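Local atomic coordinates of exopolysaccharide biosynthesis protein (Pantoea stewartii subsp. stewartii DC283, PDB entry 6TGF), a protein that probably acts as a glycan hydrolase that modifies the exopolysaccharide biofilm, with a fold like that of bacteriophage tailspikes. Residues B[541-552]-B[625-635]. Numbering follows the deposited sequence.
Sequences QPVWYELANLYS and TDTQVFIRLAG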
# COMPACT_ATOMS: atom_id res chain seq x y z
N GLN B 541 11.21 36.04 -42.82
CA GLN B 541 12.27 36.79 -42.09
C GLN B 541 12.88 35.92 -40.99
O GLN B 541 12.16 35.20 -40.31
CB GLN B 541 11.70 38.07 -41.48
CG GLN B 541 11.05 38.99 -42.49
CD GLN B 541 11.92 39.23 -43.70
OE1 GLN B 541 11.51 38.99 -44.84
NE2 GLN B 541 13.14 39.67 -43.46
N PRO B 542 14.21 35.98 -40.78
CA PRO B 542 14.84 35.38 -39.60
C PRO B 542 14.39 36.07 -38.31
O PRO B 542 14.13 37.26 -38.35
CB PRO B 542 16.35 35.58 -39.82
CG PRO B 542 16.49 35.89 -41.30
CD PRO B 542 15.20 36.59 -41.68
N VAL B 543 14.32 35.32 -37.20
CA VAL B 543 13.83 35.81 -35.88
C VAL B 543 14.85 35.42 -34.80
O VAL B 543 15.31 34.26 -34.81
CB VAL B 543 12.43 35.26 -35.55
CG1 VAL B 543 11.91 35.77 -34.22
CG2 VAL B 543 11.43 35.56 -36.66
N TRP B 544 15.17 36.36 -33.91
CA TRP B 544 16.08 36.16 -32.75
C TRP B 544 15.31 35.51 -31.59
O TRP B 544 14.23 36.02 -31.25
CB TRP B 544 16.72 37.49 -32.32
CG TRP B 544 17.91 37.89 -33.13
CD1 TRP B 544 17.97 38.89 -34.06
CD2 TRP B 544 19.22 37.30 -33.08
NE1 TRP B 544 19.23 38.96 -34.59
CE2 TRP B 544 20.02 38.00 -34.01
CE3 TRP B 544 19.79 36.25 -32.35
CZ2 TRP B 544 21.36 37.68 -34.22
CZ3 TRP B 544 21.11 35.94 -32.56
CH2 TRP B 544 21.88 36.64 -33.48
N TYR B 545 15.86 34.43 -31.03
CA TYR B 545 15.38 33.76 -29.80
C TYR B 545 16.52 33.73 -28.77
O TYR B 545 17.68 33.56 -29.17
CB TYR B 545 14.93 32.33 -30.09
CG TYR B 545 13.56 32.20 -30.71
CD1 TYR B 545 12.43 32.06 -29.93
CD2 TYR B 545 13.40 32.19 -32.08
CE1 TYR B 545 11.17 31.93 -30.49
CE2 TYR B 545 12.14 32.06 -32.66
CZ TYR B 545 11.02 31.93 -31.86
OH TYR B 545 9.79 31.80 -32.43
N GLU B 546 16.18 33.90 -27.48
CA GLU B 546 17.05 33.49 -26.34
C GLU B 546 16.71 32.04 -26.01
O GLU B 546 15.56 31.79 -25.59
CB GLU B 546 16.85 34.40 -25.13
CG GLU B 546 17.85 34.13 -24.01
CD GLU B 546 17.71 35.00 -22.78
OE1 GLU B 546 16.95 35.99 -22.83
OE2 GLU B 546 18.37 34.69 -21.76
N LEU B 547 17.65 31.12 -26.21
CA LEU B 547 17.47 29.67 -25.93
C LEU B 547 17.37 29.48 -24.41
O LEU B 547 16.29 29.10 -23.93
CB LEU B 547 18.62 28.87 -26.52
CG LEU B 547 18.67 28.78 -28.05
CD1 LEU B 547 19.78 27.85 -28.50
CD2 LEU B 547 17.34 28.31 -28.62
N ALA B 548 18.45 29.77 -23.68
CA ALA B 548 18.55 29.54 -22.22
C ALA B 548 19.75 30.29 -21.64
O ALA B 548 20.59 30.78 -22.42
CB ALA B 548 18.67 28.06 -21.96
N ASN B 549 19.80 30.37 -20.31
CA ASN B 549 21.02 30.70 -19.52
C ASN B 549 21.64 29.38 -19.05
O ASN B 549 20.96 28.64 -18.32
CB ASN B 549 20.73 31.62 -18.34
CG ASN B 549 21.95 31.85 -17.47
OD1 ASN B 549 22.93 32.46 -17.91
ND2 ASN B 549 21.92 31.36 -16.24
N LEU B 550 22.87 29.09 -19.48
CA LEU B 550 23.65 27.89 -19.06
C LEU B 550 24.45 28.24 -17.80
O LEU B 550 25.29 29.16 -17.87
CB LEU B 550 24.58 27.47 -20.20
CG LEU B 550 23.91 27.11 -21.52
CD1 LEU B 550 24.96 26.91 -22.61
CD2 LEU B 550 23.04 25.87 -21.38
N TYR B 551 24.20 27.53 -16.70
CA TYR B 551 25.00 27.61 -15.45
C TYR B 551 26.06 26.50 -15.45
O TYR B 551 25.70 25.32 -15.30
CB TYR B 551 24.12 27.50 -14.20
CG TYR B 551 24.87 27.72 -12.91
CD1 TYR B 551 25.50 26.67 -12.27
CD2 TYR B 551 24.98 28.98 -12.35
CE1 TYR B 551 26.21 26.86 -11.09
CE2 TYR B 551 25.68 29.19 -11.17
CZ TYR B 551 26.30 28.13 -10.54
OH TYR B 551 26.99 28.33 -9.38
N SER B 552 27.33 26.90 -15.60
CA SER B 552 28.52 26.00 -15.60
C SER B 552 29.20 26.09 -14.23
O SER B 552 29.85 27.09 -13.93
CB SER B 552 29.46 26.36 -16.72
OG SER B 552 28.75 26.81 -17.86
N THR B 625 30.08 31.91 -14.21
CA THR B 625 29.21 30.71 -14.16
C THR B 625 28.12 30.76 -15.24
O THR B 625 27.80 29.69 -15.79
CB THR B 625 28.57 30.55 -12.77
OG1 THR B 625 27.83 31.74 -12.49
CG2 THR B 625 29.60 30.32 -11.68
N ASP B 626 27.56 31.95 -15.51
CA ASP B 626 26.31 32.13 -16.30
C ASP B 626 26.64 32.56 -17.74
O ASP B 626 27.46 33.48 -17.91
CB ASP B 626 25.39 33.13 -15.61
CG ASP B 626 25.00 32.71 -14.21
OD1 ASP B 626 24.10 31.85 -14.08
OD2 ASP B 626 25.61 33.22 -13.25
N THR B 627 26.00 31.91 -18.72
CA THR B 627 26.12 32.20 -20.18
C THR B 627 24.73 32.13 -20.83
O THR B 627 24.17 31.01 -20.90
CB THR B 627 27.07 31.21 -20.87
OG1 THR B 627 28.27 31.11 -20.11
CG2 THR B 627 27.39 31.61 -22.29
N GLN B 628 24.19 33.27 -21.28
CA GLN B 628 22.96 33.33 -22.11
C GLN B 628 23.33 33.10 -23.58
O GLN B 628 24.29 33.75 -24.04
CB GLN B 628 22.24 34.68 -21.95
CG GLN B 628 21.64 34.89 -20.57
CD GLN B 628 22.54 35.69 -19.67
OE1 GLN B 628 22.84 36.86 -19.93
NE2 GLN B 628 22.99 35.07 -18.59
N VAL B 629 22.60 32.22 -24.27
CA VAL B 629 22.82 31.87 -25.70
C VAL B 629 21.60 32.33 -26.51
O VAL B 629 20.47 31.93 -26.15
CB VAL B 629 23.08 30.36 -25.88
CG1 VAL B 629 23.26 29.98 -27.35
CG2 VAL B 629 24.28 29.90 -25.07
N PHE B 630 21.83 33.15 -27.54
CA PHE B 630 20.81 33.62 -28.52
C PHE B 630 21.11 32.99 -29.88
O PHE B 630 22.30 32.81 -30.21
CB PHE B 630 20.82 35.15 -28.62
CG PHE B 630 20.41 35.87 -27.36
CD1 PHE B 630 21.28 35.99 -26.29
CD2 PHE B 630 19.16 36.46 -27.26
CE1 PHE B 630 20.90 36.66 -25.13
CE2 PHE B 630 18.78 37.14 -26.11
CZ PHE B 630 19.66 37.24 -25.05
N ILE B 631 20.06 32.65 -30.64
CA ILE B 631 20.16 32.13 -32.03
C ILE B 631 19.22 32.94 -32.93
O ILE B 631 18.08 33.20 -32.52
CB ILE B 631 19.88 30.61 -32.10
CG1 ILE B 631 18.46 30.24 -31.64
CG2 ILE B 631 20.93 29.84 -31.32
CD1 ILE B 631 17.96 28.93 -32.20
N ARG B 632 19.72 33.34 -34.11
CA ARG B 632 18.90 33.96 -35.19
C ARG B 632 18.27 32.83 -36.00
O ARG B 632 18.91 32.35 -36.95
CB ARG B 632 19.76 34.89 -36.05
CG ARG B 632 18.96 35.76 -37.01
CD ARG B 632 19.72 36.98 -37.48
NE ARG B 632 18.81 38.08 -37.79
CZ ARG B 632 18.47 38.49 -39.01
NH1 ARG B 632 18.97 37.90 -40.09
NH2 ARG B 632 17.63 39.49 -39.16
N LEU B 633 17.06 32.42 -35.61
CA LEU B 633 16.31 31.30 -36.23
C LEU B 633 15.97 31.69 -37.68
O LEU B 633 15.40 32.78 -37.87
CB LEU B 633 15.06 31.01 -35.40
CG LEU B 633 14.42 29.64 -35.59
CD1 LEU B 633 15.40 28.51 -35.28
CD2 LEU B 633 13.17 29.49 -34.74
N ALA B 634 16.34 30.83 -38.64
CA ALA B 634 16.23 31.07 -40.10
C ALA B 634 14.78 31.34 -40.50
O ALA B 634 13.87 31.03 -39.70
CB ALA B 634 16.79 29.89 -40.86
N GLY B 635 14.57 31.90 -41.69
CA GLY B 635 13.23 32.05 -42.30
C GLY B 635 12.68 30.70 -42.74
O GLY B 635 13.47 29.91 -43.30
O HOH W 1 16.13 39.49 -36.99
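Arg632 lies across Trp544, its partner in a non-hydrogen-bonded antiparallel pair, and shows how a long polar side chain spends its carbons on an aromatic face before its charge reaches water. Its CB sits over the six-membered ring, 3.5 Å from the centroid, in a CH-pi contact. With CG anti to the backbone N (chi1 -170°) and the chain extended to NE, CG passes 3.8 Å from Pro542 CB, and CD stays above the indole, 3.5 Å from Trp544 NE1. NE also approaches NE1, but two donors cannot bond. At the tip Pro542 CB lies over one face of the guanidinium and NH1 comes to 3.4 Å from Pro542 CG, while NH2 donates to a water at 2.6 Å that in turn donates to Pro542 O. Glu546 CG repeats the CH-pi theme over the Phe630 ring. Further along this face the contact turns polar: Gln628 NE2 reaches Asn549 OD1 (2.7 Å) from above the carbonyl plane, while Asn549 ND2 meets the anti side of Asp626 OD1 (3.1 Å) and also binds Asp661. Between these regions a beta bulge sets Leu547 and Ala548 opposite Val629. The strands are central in a five-stranded antiparallel sheet, flanked by 659-664 and 614-620; on the other face, Tyr545 and Leu547 pack on strand 534-537, and Val629 and Ile631 on strand 589-597, both of a second antiparallel sheet.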